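PDB 4OPW: uncharacterized protein from Parabacteroides merdae ATCC 43184, which is of unknown function but is a putative adhesin, with a head domain like that of putative auto-transporter adhesins, and may take part in cell adhesion. Local coordinates for residues K147-C153 / N167-Y173; I155-I161 / T176-M182; I195-A201 / V214-R220; A211-G215 / Q228-G233. One frame throughout, in Å; residues are numbered along the deposited sequence.

Interaction 1. Residues K147-C153 / N167-Y173. With EDO (1,2-ethanediol), chain E.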
loop_
_atom_site.group_PDB
_atom_site.type_symbol
_atom_site.label_atom_id
_atom_site.label_comp_id
_atom_site.label_asym_id
_atom_site.label_seq_id
_atom_site.Cartn_x
_atom_site.Cartn_y
_atom_site.Cartn_z
ATOM N N LYS A 147 -6.216 11.328 6.812
ATOM C CA LYS A 147 -6.509 12.762 6.789
ATOM C C LYS A 147 -5.541 13.346 5.799
ATOM O O LYS A 147 -4.333 13.270 6.018
ATOM C CB LYS A 147 -6.406 13.405 8.193
ATOM C CG LYS A 147 -6.510 14.945 8.230
ATOM C CD LYS A 147 -7.887 15.467 7.843
ATOM C CE LYS A 147 -7.920 16.977 7.747
ATOM N NZ LYS A 147 -9.225 17.451 7.223
ATOM N N THR A 148 -6.046 13.811 4.654
ATOM C CA THR A 148 -5.154 14.344 3.620
ATOM C C THR A 148 -5.802 15.493 2.861
ATOM O O THR A 148 -7.011 15.712 2.979
ATOM C CB THR A 148 -4.720 13.182 2.642
ATOM O OG1 THR A 148 -3.634 13.613 1.813
ATOM C CG2 THR A 148 -5.853 12.674 1.767
ATOM N N ASP A 149 -4.990 16.223 2.089
ATOM C CA ASP A 149 -5.503 17.272 1.223
ATOM C C ASP A 149 -5.858 16.605 -0.100
ATOM O O ASP A 149 -7.029 16.548 -0.453
ATOM C CB ASP A 149 -4.500 18.425 1.073
ATOM C CG ASP A 149 -4.347 19.250 2.336
ATOM O OD1 ASP A 149 -5.370 19.483 3.028
ATOM O OD2 ASP A 149 -3.207 19.653 2.645
ATOM N N LYS A 150 -4.872 15.983 -0.766
ATOM C CA LYS A 150 -5.074 15.265 -2.009
ATOM C C LYS A 150 -4.952 13.764 -1.797
ATOM O O LYS A 150 -3.952 13.302 -1.258
ATOM C CB LYS A 150 -4.060 15.731 -3.075
ATOM C CG LYS A 150 -4.265 15.078 -4.455
ATOM C CD LYS A 150 -5.654 15.398 -5.088
ATOM C CE LYS A 150 -5.972 14.479 -6.242
ATOM N NZ LYS A 150 -5.023 14.699 -7.382
ATOM N N LEU A 151 -5.964 13.010 -2.253
ATOM C CA LEU A 151 -5.957 11.540 -2.228
ATOM C C LEU A 151 -5.972 11.024 -3.655
ATOM O O LEU A 151 -6.801 11.465 -4.468
ATOM C CB LEU A 151 -7.177 11.013 -1.446
ATOM C CG LEU A 151 -7.424 9.511 -1.438
ATOM C CD1 LEU A 151 -6.258 8.748 -0.753
ATOM C CD2 LEU A 151 -8.737 9.207 -0.729
ATOM N N GLU A 152 -5.042 10.118 -3.976
ATOM C CA GLU A 152 -4.958 9.454 -5.275
ATOM C C GLU A 152 -4.976 7.973 -5.015
ATOM O O GLU A 152 -4.179 7.462 -4.220
ATOM C CB GLU A 152 -3.743 9.893 -6.079
ATOM C CG GLU A 152 -3.871 11.341 -6.541
ATOM C CD GLU A 152 -2.602 11.977 -7.067
ATOM O OE1 GLU A 152 -1.606 11.245 -7.267
ATOM O OE2 GLU A 152 -2.599 13.213 -7.267
ATOM N N CYS A 153 -5.958 7.298 -5.640
ATOM C CA CYS A 153 -6.149 5.865 -5.539
ATOM C C CYS A 153 -6.257 5.292 -6.900
ATOM O O CYS A 153 -7.121 5.679 -7.693
ATOM C CB CYS A 153 -7.372 5.517 -4.707
ATOM S SG CYS A 153 -7.116 5.666 -2.933
ATOM N N ASN A 167 -10.900 11.647 5.867
ATOM C CA ASN A 167 -11.220 12.827 5.082
ATOM C C ASN A 167 -10.139 13.192 4.099
ATOM O O ASN A 167 -8.961 13.098 4.411
ATOM C CB ASN A 167 -11.430 14.032 6.031
ATOM C CG ASN A 167 -12.637 13.923 6.931
ATOM O OD1 ASN A 167 -13.733 14.409 6.604
ATOM N ND2 ASN A 167 -12.449 13.314 8.093
ATOM N N ALA A 168 -10.546 13.638 2.920
ATOM C CA ALA A 168 -9.671 14.199 1.884
ATOM C C ALA A 168 -10.353 15.429 1.322
ATOM O O ALA A 168 -11.578 15.493 1.356
ATOM C CB ALA A 168 -9.392 13.190 0.779
ATOM N N GLU A 169 -9.592 16.418 0.842
ATOM C CA GLU A 169 -10.206 17.613 0.247
ATOM C C GLU A 169 -10.588 17.324 -1.206
ATOM O O GLU A 169 -11.630 17.784 -1.683
ATOM C CB GLU A 169 -9.273 18.839 0.346
ATOM C CG GLU A 169 -9.178 19.400 1.751
ATOM C CD GLU A 169 -10.461 20.071 2.197
ATOM O OE1 GLU A 169 -10.765 21.173 1.686
ATOM O OE2 GLU A 169 -11.207 19.449 2.986
ATOM N N GLU A 170 -9.738 16.534 -1.896
ATOM C CA GLU A 170 -9.907 16.105 -3.285
ATOM C C GLU A 170 -9.479 14.666 -3.395
ATOM O O GLU A 170 -8.498 14.275 -2.751
ATOM C CB GLU A 170 -9.059 16.936 -4.273
ATOM C CG GLU A 170 -9.284 18.441 -4.260
ATOM C CD GLU A 170 -8.402 19.222 -5.221
ATOM O OE1 GLU A 170 -7.237 18.814 -5.438
ATOM O OE2 GLU A 170 -8.875 20.259 -5.740
ATOM N N ALA A 171 -10.187 13.874 -4.208
ATOM C CA ALA A 171 -9.779 12.487 -4.432
ATOM C C ALA A 171 -9.911 12.115 -5.890
ATOM O O ALA A 171 -10.909 12.461 -6.533
ATOM C CB ALA A 171 -10.594 11.522 -3.569
ATOM N N ASP A 172 -8.894 11.405 -6.407
ATOM C CA ASP A 172 -8.899 10.841 -7.748
ATOM C C ASP A 172 -8.890 9.341 -7.584
ATOM O O ASP A 172 -7.902 8.790 -7.078
ATOM C CB ASP A 172 -7.701 11.317 -8.593
ATOM C CG ASP A 172 -7.682 12.783 -8.986
ATOM O OD1 ASP A 172 -8.756 13.418 -8.965
ATOM O OD2 ASP A 172 -6.599 13.281 -9.358
ATOM N N TYR A 173 -10.014 8.692 -7.921
ATOM C CA TYR A 173 -10.151 7.241 -7.832
ATOM C C TYR A 173 -10.151 6.662 -9.218
ATOM O O TYR A 173 -10.895 7.154 -10.082
ATOM C CB TYR A 173 -11.442 6.844 -7.106
ATOM C CG TYR A 173 -11.549 7.273 -5.663
ATOM C CD1 TYR A 173 -10.766 6.680 -4.680
ATOM C CD2 TYR A 173 -12.527 8.176 -5.257
ATOM C CE1 TYR A 173 -10.913 7.016 -3.334
ATOM C CE2 TYR A 173 -12.698 8.505 -3.914
ATOM C CZ TYR A 173 -11.879 7.931 -2.956
ATOM O OH TYR A 173 -12.047 8.218 -1.624
HETATM C C1 EDO E . -3.554 17.051 6.765
HETATM O O1 EDO E . -4.151 17.984 7.654
HETATM C C2 EDO E . -3.755 17.522 5.315
HETATM O O2 EDO E . -5.141 17.734 5.075
#
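L151, D172 and K150 carry much of this contact between two strands that run parallel, 8° apart, with K150 level with E170. L151 is held at both backbone ends: its N donates to E170 O and its O accepts D172 N, both at 2.9 Å. The L151 side chain turns to the buried face, where its CB lies 3.8 Å from A168 CB and 4.1 Å from A171 CB, and its CD2 reaches 4.0 Å from Y173 CE1. C153 CB follows at the edge of the same ring, 3.6 Å from Y173 CD1. On the other face the charges gather. K150 runs along the strand, bent at chi2 (p) and chi4 (m), so that NZ bridges D172 OD2 at 2.9 Å and E152 OE2 at 2.8 Å, placing a cation between carboxylates 4.5 Å apart (E152 OE2 to D172 OD2). At the turn leading in, E169 N and E170 N both donate to D149 O, at 2.9 and 3.1 Å. In-register parallel strands, with L163 of strand 159-163 closing over L151 and C153 from within, form one face of the stacked coils of a parallel beta-helix, the fold of the pectate-lyase-like clan.

Interaction 2. Residues I155-I161 / T176-M182. With EDO (1,2-ethanediol), chain F.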
loop_
_atom_site.group_PDB
_atom_site.type_symbol
_atom_site.label_atom_id
_atom_site.label_comp_id
_atom_site.label_asym_id
_atom_site.label_seq_id
_atom_site.Cartn_x
_atom_site.Cartn_y
_atom_site.Cartn_z
ATOM N N ILE A 155 -6.049 1.432 -9.121
ATOM C CA ILE A 155 -5.911 -0.026 -9.244
ATOM C C ILE A 155 -5.729 -0.355 -10.718
ATOM O O ILE A 155 -6.491 0.153 -11.532
ATOM C CB ILE A 155 -7.101 -0.810 -8.631
ATOM C CG1 ILE A 155 -7.287 -0.461 -7.127
ATOM C CG2 ILE A 155 -6.884 -2.355 -8.835
ATOM C CD1 ILE A 155 -8.475 -1.116 -6.492
ATOM N N ASN A 156 -4.744 -1.231 -11.064
ATOM C CA ASN A 156 -4.510 -1.686 -12.434
ATOM C C ASN A 156 -4.450 -3.199 -12.479
ATOM O O ASN A 156 -3.761 -3.808 -11.661
ATOM C CB ASN A 156 -3.227 -1.097 -13.006
ATOM C CG ASN A 156 -3.440 0.261 -13.561
ATOM O OD1 ASN A 156 -3.878 0.417 -14.700
ATOM N ND2 ASN A 156 -3.172 1.270 -12.753
ATOM N N GLY A 157 -5.226 -3.796 -13.383
ATOM C CA GLY A 157 -5.290 -5.247 -13.554
ATOM C C GLY A 157 -6.249 -5.913 -12.591
ATOM O O GLY A 157 -7.265 -6.473 -13.000
ATOM N N SER A 158 -5.940 -5.834 -11.291
ATOM C CA SER A 158 -6.751 -6.418 -10.220
ATOM C C SER A 158 -6.186 -6.005 -8.887
ATOM O O SER A 158 -5.016 -5.646 -8.795
ATOM C CB SER A 158 -6.760 -7.949 -10.320
ATOM O OG SER A 158 -5.418 -8.429 -10.243
ATOM N N GLY A 159 -6.995 -6.171 -7.862
ATOM C CA GLY A 159 -6.601 -5.860 -6.496
ATOM C C GLY A 159 -7.623 -5.002 -5.790
ATOM O O GLY A 159 -8.643 -4.636 -6.384
ATOM N N THR A 160 -7.387 -4.719 -4.494
ATOM C CA THR A 160 -8.365 -3.952 -3.719
ATOM C C THR A 160 -7.693 -2.874 -2.867
ATOM O O THR A 160 -6.551 -3.042 -2.409
ATOM C CB THR A 160 -9.261 -4.847 -2.821
ATOM O OG1 THR A 160 -8.520 -5.287 -1.690
ATOM C CG2 THR A 160 -9.896 -6.030 -3.545
ATOM N N ILE A 161 -8.426 -1.781 -2.631
ATOM C CA ILE A 161 -8.002 -0.690 -1.749
ATOM C C ILE A 161 -9.182 -0.413 -0.822
ATOM O O ILE A 161 -10.253 -0.028 -1.288
ATOM C CB ILE A 161 -7.495 0.582 -2.484
ATOM C CG1 ILE A 161 -6.232 0.251 -3.356
ATOM C CG2 ILE A 161 -7.165 1.685 -1.445
ATOM C CD1 ILE A 161 -5.716 1.375 -4.299
ATOM N N THR A 176 -8.622 0.219 -13.555
ATOM C CA THR A 176 -8.383 -0.147 -14.955
ATOM C C THR A 176 -8.283 -1.665 -15.022
ATOM O O THR A 176 -7.565 -2.253 -14.216
ATOM C CB THR A 176 -7.131 0.573 -15.512
ATOM O OG1 THR A 176 -7.279 1.985 -15.315
ATOM C CG2 THR A 176 -6.916 0.291 -16.995
ATOM N N THR A 177 -9.058 -2.290 -15.952
ATOM C CA THR A 177 -9.217 -3.746 -16.201
ATOM C C THR A 177 -10.158 -4.335 -15.145
ATOM O O THR A 177 -11.194 -4.873 -15.500
ATOM C CB THR A 177 -7.874 -4.530 -16.288
ATOM O OG1 THR A 177 -7.009 -3.901 -17.241
ATOM C CG2 THR A 177 -8.075 -6.015 -16.633
ATOM N N ASP A 178 -9.774 -4.279 -13.862
ATOM C CA ASP A 178 -10.588 -4.798 -12.747
ATOM C C ASP A 178 -10.014 -4.349 -11.426
ATOM O O ASP A 178 -8.886 -3.896 -11.382
ATOM C CB ASP A 178 -10.652 -6.340 -12.782
ATOM C CG ASP A 178 -11.847 -6.945 -12.049
ATOM O OD1 ASP A 178 -12.692 -6.172 -11.537
ATOM O OD2 ASP A 178 -11.964 -8.181 -12.036
ATOM N N GLY A 179 -10.795 -4.470 -10.364
ATOM C CA GLY A 179 -10.384 -4.063 -9.030
ATOM C C GLY A 179 -11.529 -3.514 -8.208
ATOM O O GLY A 179 -12.615 -3.248 -8.740
ATOM N N GLU A 180 -11.296 -3.364 -6.895
ATOM C CA GLU A 180 -12.317 -2.853 -5.983
ATOM C C GLU A 180 -11.781 -1.759 -5.104
ATOM O O GLU A 180 -10.787 -1.970 -4.400
ATOM C CB GLU A 180 -12.894 -3.952 -5.057
ATOM C CG GLU A 180 -13.456 -5.183 -5.727
ATOM C CD GLU A 180 -13.647 -6.323 -4.743
ATOM O OE1 GLU A 180 -14.299 -6.107 -3.695
ATOM O OE2 GLU A 180 -13.106 -7.421 -5.004
ATOM N N ILE A 181 -12.458 -0.619 -5.088
ATOM C CA ILE A 181 -12.137 0.454 -4.152
ATOM C C ILE A 181 -13.290 0.489 -3.146
ATOM O O ILE A 181 -14.445 0.615 -3.557
ATOM C CB ILE A 181 -11.892 1.842 -4.834
ATOM C CG1 ILE A 181 -10.586 1.825 -5.683
ATOM C CG2 ILE A 181 -11.859 2.986 -3.779
ATOM C CD1 ILE A 181 -10.383 3.022 -6.632
HETATM N N MSE A 182 -12.981 0.339 -1.845
HETATM C CA MSE A 182 -13.967 0.407 -0.763
HETATM C C MSE A 182 -13.657 1.666 0.042
HETATM O O MSE A 182 -12.778 1.643 0.925
HETATM C CB MSE A 182 -13.921 -0.862 0.099
HETATM C CG MSE A 182 -14.509 -2.090 -0.586
HETATM SE SE MSE A 182 -13.756 -3.720 0.158
HETATM C CE MSE A 182 -12.034 -3.675 -0.708
HETATM C C1 EDO F . -15.160 -6.761 -9.516
HETATM O O1 EDO F . -15.892 -5.914 -8.642
HETATM C C2 EDO F . -13.836 -7.207 -8.841
HETATM O O2 EDO F . -14.090 -8.216 -7.880
HETATM O O HOH W 1 -6.437 2.764 -12.864
HETATM O O HOH W 2 -4.854 -2.409 -16.304
#
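Both segments turn a corner here, and the rotamers follow the turn. I155 and I181 each adopt the mt rotamer; that of I155 sends CD1 across to 3.7 Å from I181 CG1 and 3.2 Å from E180 O, filling the inside of the bend. I155 CG2 also sits 3.9 Å from G179 CA, where a beta carbon on G179 would collide with it. D178, with chi1 t, folds back so that OD1 accepts its neighbour's G179 N at 2.8 Å. On the outer face T160 is p, its OG1 hydrogen-bonded to N140 OD1 of the preceding coil, while M182, a selenomethionine, curls back to put CE 3.7 Å from T160 CB. T176, with chi1 m, shares a water with I155: the water lies 2.7 Å from T176 OG1 and donates to I155 O at 2.9 Å. E180 OE2 accepts a 3.1 Å hydrogen bond from O2 of an ethanediol, probably a crystallisation additive. Parallel backbone bonds run on both sides of the corner: T176 N to I155 O and G157 N to T176 O, both 2.9 Å, then E180 N to G159 O (3.0 Å) and M182 N to I161 O (2.8 Å). The cohesion across the bend is therefore main-chain hydrogen bonding over a small aliphatic core, with no salt bridge between the two segments.

Interaction 3. Residues I195-A201 / V214-R220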
loop_
_atom_site.group_PDB
_atom_site.type_symbol
_atom_site.label_atom_id
_atom_site.label_comp_id
_atom_site.label_asym_id
_atom_site.label_seq_id
_atom_site.Cartn_x
_atom_site.Cartn_y
_atom_site.Cartn_z
ATOM N N ILE A 195 -13.588 4.283 -14.184
ATOM C CA ILE A 195 -13.472 2.821 -14.317
ATOM C C ILE A 195 -13.391 2.497 -15.811
ATOM O O ILE A 195 -14.287 2.873 -16.564
ATOM C CB ILE A 195 -14.578 1.976 -13.607
ATOM C CG1 ILE A 195 -14.635 2.289 -12.079
ATOM C CG2 ILE A 195 -14.310 0.454 -13.851
ATOM C CD1 ILE A 195 -15.744 1.564 -11.303
ATOM N N THR A 196 -12.329 1.776 -16.233
ATOM C CA THR A 196 -12.152 1.328 -17.623
ATOM C C THR A 196 -12.033 -0.198 -17.546
ATOM O O THR A 196 -11.025 -0.712 -17.053
ATOM C CB THR A 196 -10.902 2.000 -18.275
ATOM O OG1 THR A 196 -10.934 3.413 -18.056
ATOM C CG2 THR A 196 -10.785 1.702 -19.791
ATOM N N GLY A 197 -13.082 -0.889 -17.977
ATOM C CA GLY A 197 -13.189 -2.344 -17.919
ATOM C C GLY A 197 -14.139 -2.713 -16.801
ATOM O O GLY A 197 -15.169 -2.054 -16.611
ATOM N N LYS A 198 -13.780 -3.734 -16.022
ATOM C CA LYS A 198 -14.597 -4.171 -14.888
ATOM C C LYS A 198 -14.156 -3.464 -13.620
ATOM O O LYS A 198 -13.116 -2.797 -13.582
ATOM C CB LYS A 198 -14.474 -5.709 -14.688
ATOM C CG LYS A 198 -14.978 -6.576 -15.831
ATOM C CD LYS A 198 -14.205 -7.906 -15.929
ATOM C CE LYS A 198 -14.548 -8.930 -14.872
ATOM N NZ LYS A 198 -13.830 -10.213 -15.104
ATOM N N GLY A 199 -14.942 -3.628 -12.575
ATOM C CA GLY A 199 -14.560 -3.083 -11.285
ATOM C C GLY A 199 -15.691 -2.513 -10.478
ATOM O O GLY A 199 -16.830 -2.412 -10.938
ATOM N N SER A 200 -15.362 -2.141 -9.262
ATOM C CA SER A 200 -16.335 -1.624 -8.314
ATOM C C SER A 200 -15.698 -0.544 -7.458
ATOM O O SER A 200 -14.659 -0.786 -6.818
ATOM C CB SER A 200 -16.869 -2.768 -7.438
ATOM O OG SER A 200 -17.591 -2.304 -6.311
ATOM N N ALA A 201 -16.308 0.645 -7.460
ATOM C CA ALA A 201 -15.829 1.724 -6.604
ATOM C C ALA A 201 -16.948 2.168 -5.684
ATOM O O ALA A 201 -18.040 2.460 -6.158
ATOM C CB ALA A 201 -15.306 2.904 -7.423
ATOM N N VAL A 214 -16.176 3.214 -18.807
ATOM C CA VAL A 214 -16.106 2.585 -20.130
ATOM C C VAL A 214 -16.030 1.092 -19.835
ATOM O O VAL A 214 -14.978 0.617 -19.384
ATOM C CB VAL A 214 -14.968 3.081 -21.070
ATOM C CG1 VAL A 214 -15.030 2.356 -22.422
ATOM C CG2 VAL A 214 -15.020 4.592 -21.264
ATOM N N GLY A 215 -17.159 0.389 -19.969
ATOM C CA GLY A 215 -17.238 -1.036 -19.661
ATOM C C GLY A 215 -18.338 -1.394 -18.682
ATOM O O GLY A 215 -19.312 -0.649 -18.555
ATOM N N LYS A 216 -18.161 -2.504 -17.945
ATOM C CA LYS A 216 -19.136 -3.076 -16.992
ATOM C C LYS A 216 -18.941 -2.624 -15.529
ATOM O O LYS A 216 -19.752 -2.974 -14.664
ATOM C CB LYS A 216 -19.054 -4.615 -17.031
ATOM C CG LYS A 216 -19.689 -5.229 -18.267
ATOM C CD LYS A 216 -19.297 -6.695 -18.411
ATOM C CE LYS A 216 -18.882 -7.067 -19.821
ATOM N NZ LYS A 216 -20.020 -7.023 -20.784
ATOM N N GLY A 217 -17.877 -1.882 -15.257
ATOM C CA GLY A 217 -17.578 -1.390 -13.915
ATOM C C GLY A 217 -18.667 -0.520 -13.321
ATOM O O GLY A 217 -19.368 0.192 -14.052
ATOM N N ASN A 218 -18.834 -0.586 -11.997
ATOM C CA ASN A 218 -19.880 0.174 -11.314
ATOM C C ASN A 218 -19.325 1.129 -10.280
ATOM O O ASN A 218 -18.397 0.782 -9.542
ATOM C CB ASN A 218 -20.872 -0.763 -10.631
ATOM C CG ASN A 218 -21.669 -1.565 -11.612
ATOM O OD1 ASN A 218 -22.435 -1.016 -12.404
ATOM N ND2 ASN A 218 -21.431 -2.866 -11.639
ATOM N N ILE A 219 -19.926 2.318 -10.220
ATOM C CA ILE A 219 -19.600 3.330 -9.233
ATOM C C ILE A 219 -20.810 3.458 -8.308
ATOM O O ILE A 219 -21.930 3.689 -8.778
ATOM C CB ILE A 219 -19.208 4.680 -9.870
ATOM C CG1 ILE A 219 -17.913 4.544 -10.703
ATOM C CG2 ILE A 219 -19.100 5.788 -8.781
ATOM C CD1 ILE A 219 -17.583 5.787 -11.578
ATOM N N ARG A 220 -20.592 3.267 -7.005
ATOM C CA ARG A 220 -21.671 3.417 -6.025
ATOM C C ARG A 220 -21.246 4.505 -5.064
ATOM O O ARG A 220 -20.123 4.468 -4.568
ATOM C CB ARG A 220 -21.996 2.075 -5.327
ATOM C CG ARG A 220 -22.599 1.007 -6.259
ATOM C CD ARG A 220 -23.955 1.406 -6.829
ATOM N NE ARG A 220 -24.478 0.409 -7.767
ATOM C CZ ARG A 220 -24.314 0.439 -9.088
ATOM N NH1 ARG A 220 -23.603 1.403 -9.654
ATOM N NH2 ARG A 220 -24.852 -0.502 -9.851
HETATM O O HOH W 3 -19.144 -4.065 -10.082
HETATM O O HOH W 4 -17.620 -5.088 -12.977
HETATM O O HOH W 5 -19.732 -0.598 -6.628
#
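This is a parallel coil-to-coil contact at a corner of the beta-helix, where strand 191-197 bends into strand 200-205 and the next coil, 214-220, stacks on it in register. T196 pairs with V214 before the bend, and S200 and A201 pair with N218 and I219 after it. The ladder opens with V214 N to I195 O (3.0 Å) and G197 N to V214 O (2.8 Å), and it resumes with N218 N to G199 O (2.9 Å), A201 N to N218 O (3.0 Å) and R220 N to A201 O (2.8 Å). Even in the turn G217 N finds G197 O, at 3.0 Å. G197, G199 and G215 have backbone angles that would jam a beta carbon against the preceding carbonyl; at G215 and G217 one would also strike the neighbouring coil, at G197 O and I195 CG2. Inside, I195 CD1 meets I219 CG1 at 3.7 Å and comes within 3.3 Å of N218 O. Outside, N218 OD1 accepts a hydrogen bond from T236 N of the following coil. Neither segment contains an acidic residue and K198, K216 and R220 are all cationic, so the polar pairing rests on the main chain, and on the solvent side water links the coils: one molecule donates to G199 O and accepts from N218 ND2, both at 3.0 Å.

Interaction 4. Residues A211-G215 / Q228-G233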
loop_
_atom_site.group_PDB
_atom_site.type_symbol
_atom_site.label_atom_id
_atom_site.label_comp_id
_atom_site.label_asym_id
_atom_site.label_seq_id
_atom_site.Cartn_x
_atom_site.Cartn_y
_atom_site.Cartn_z
ATOM N N ALA A 211 -17.866 11.378 -12.734
ATOM C CA ALA A 211 -17.759 9.934 -12.957
ATOM C C ALA A 211 -17.655 9.567 -14.425
ATOM O O ALA A 211 -18.427 10.065 -15.260
ATOM C CB ALA A 211 -18.960 9.229 -12.332
ATOM N N THR A 212 -16.693 8.677 -14.737
ATOM C CA THR A 212 -16.485 8.189 -16.101
ATOM C C THR A 212 -16.366 6.673 -16.081
ATOM O O THR A 212 -15.523 6.135 -15.366
ATOM C CB THR A 212 -15.253 8.830 -16.767
ATOM O OG1 THR A 212 -15.242 10.245 -16.527
ATOM C CG2 THR A 212 -15.193 8.544 -18.279
ATOM N N ILE A 213 -17.204 5.991 -16.874
ATOM C CA ILE A 213 -17.152 4.530 -16.993
ATOM C C ILE A 213 -17.094 4.146 -18.453
ATOM O O ILE A 213 -17.887 4.654 -19.234
ATOM C CB ILE A 213 -18.369 3.820 -16.304
ATOM C CG1 ILE A 213 -18.391 4.072 -14.765
ATOM C CG2 ILE A 213 -18.387 2.300 -16.654
ATOM C CD1 ILE A 213 -19.620 3.591 -14.035
ATOM N N VAL A 214 -16.176 3.214 -18.807
ATOM C CA VAL A 214 -16.106 2.585 -20.130
ATOM C C VAL A 214 -16.030 1.092 -19.835
ATOM O O VAL A 214 -14.978 0.617 -19.384
ATOM C CB VAL A 214 -14.968 3.081 -21.070
ATOM C CG1 VAL A 214 -15.030 2.356 -22.422
ATOM C CG2 VAL A 214 -15.020 4.592 -21.264
ATOM N N GLY A 215 -17.159 0.389 -19.969
ATOM C CA GLY A 215 -17.238 -1.036 -19.661
ATOM C C GLY A 215 -18.338 -1.394 -18.682
ATOM O O GLY A 215 -19.312 -0.649 -18.555
ATOM N N GLN A 228 -21.833 14.612 -12.304
ATOM C CA GLN A 228 -21.672 14.745 -13.751
ATOM C C GLN A 228 -21.067 13.423 -14.210
ATOM O O GLN A 228 -20.022 13.020 -13.686
ATOM C CB GLN A 228 -20.813 15.947 -14.166
ATOM C CG GLN A 228 -21.351 17.308 -13.713
ATOM C CD GLN A 228 -20.826 17.663 -12.340
ATOM O OE1 GLN A 228 -19.619 17.585 -12.065
ATOM N NE2 GLN A 228 -21.724 18.041 -11.440
ATOM N N GLN A 229 -21.747 12.698 -15.101
ATOM C CA GLN A 229 -21.254 11.383 -15.509
ATOM C C GLN A 229 -21.256 11.198 -17.009
ATOM O O GLN A 229 -22.022 11.848 -17.728
ATOM C CB GLN A 229 -22.089 10.259 -14.860
ATOM C CG GLN A 229 -23.577 10.258 -15.253
ATOM C CD GLN A 229 -24.346 9.185 -14.547
ATOM O OE1 GLN A 229 -24.558 8.097 -15.082
ATOM N NE2 GLN A 229 -24.774 9.460 -13.326
ATOM N N LYS A 230 -20.418 10.256 -17.464
ATOM C CA LYS A 230 -20.358 9.805 -18.845
ATOM C C LYS A 230 -20.079 8.324 -18.800
ATOM O O LYS A 230 -19.006 7.905 -18.353
ATOM C CB LYS A 230 -19.322 10.583 -19.682
ATOM C CG LYS A 230 -19.392 10.280 -21.191
ATOM C CD LYS A 230 -20.790 10.510 -21.814
ATOM C CE LYS A 230 -20.888 9.930 -23.201
ATOM N NZ LYS A 230 -22.285 9.543 -23.542
ATOM N N VAL A 231 -21.089 7.531 -19.158
ATOM C CA VAL A 231 -21.017 6.072 -19.126
ATOM C C VAL A 231 -21.233 5.496 -20.510
ATOM O O VAL A 231 -22.239 5.805 -21.166
ATOM C CB VAL A 231 -22.055 5.474 -18.126
ATOM C CG1 VAL A 231 -22.118 3.952 -18.222
ATOM C CG2 VAL A 231 -21.774 5.915 -16.694
ATOM N N ILE A 232 -20.284 4.639 -20.933
ATOM C CA ILE A 232 -20.324 3.843 -22.156
ATOM C C ILE A 232 -20.126 2.411 -21.687
ATOM O O ILE A 232 -19.071 2.068 -21.139
ATOM C CB ILE A 232 -19.309 4.293 -23.268
ATOM C CG1 ILE A 232 -19.474 5.783 -23.680
ATOM C CG2 ILE A 232 -19.310 3.336 -24.492
ATOM C CD1 ILE A 232 -20.973 6.272 -24.055
ATOM N N GLY A 233 -21.166 1.600 -21.825
ATOM C CA GLY A 233 -21.124 0.215 -21.373
ATOM C C GLY A 233 -22.304 -0.129 -20.493
ATOM O O GLY A 233 -23.213 0.691 -20.316
#
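Five main-chain hydrogen bonds zip strand 208-214 to strand 226-232, the last two strands of one long sheet of the beta-helix, parallel here. They pass back and forth between the strands: A211 N to Q228 O (2.9 Å), K230 N to A211 O (3.0 Å), I213 N to K230 O (3.0 Å), I232 N to I213 O (2.9 Å) and G215 N to I232 O (2.8 Å). This is the regular pattern of a parallel ladder, with the strand axes 4.8 Å apart and only 6° from parallel. CA-H...O contacts fill in beside it, the shortest being Q229 CA to A211 O at 3.1 Å. No side-chain hydrogen bond crosses between the two segments; Q228 spends its amide oxygen on N208, back toward the start of the neighbouring strand. Packing comes next. T212, V214, K230 and I232 face outward, and the ends of K230 and I232 lead away from strand 208-214. A211, I213, Q229 and V231 sit on the inward face, where V237 of strand 237-239 touches all four and I219 covers A211 and I213. Strand 226-232 ends the sheet, and no further strand of this chain pairs with its far edge. At the turn, G233 stacks level with G215, and a beta carbon there would land on G215 O. Between the two segments the closest apolar contact is I213 CB to V231 CG2, at 4.0 Å.

Overall arrangement
The four contacts sample successive coils of one beta-helix. Interactions 1 and 2 read the same two strands, 150-156 and 170-177, at their starts and ends; their centres are 17 Å apart, and Y173 CD1 packs on I181 CG2 at 4.0 Å. Interaction 3 stacks beside interaction 2, 10 Å between centres, through probable hydrogen bonds T177 N to T196 O and I181 N to S200 O, each 2.8 Å. Interaction 4 follows, its centre 8 Å from that of interaction 3, sharing V214 and G215 with it and probably hydrogen-bonded to it by I195 N to T212 O at 2.9 Å. Interactions 1 and 4 do not touch. The ethanediols at interactions 1 and 2 probably come from the crystallisation liquor.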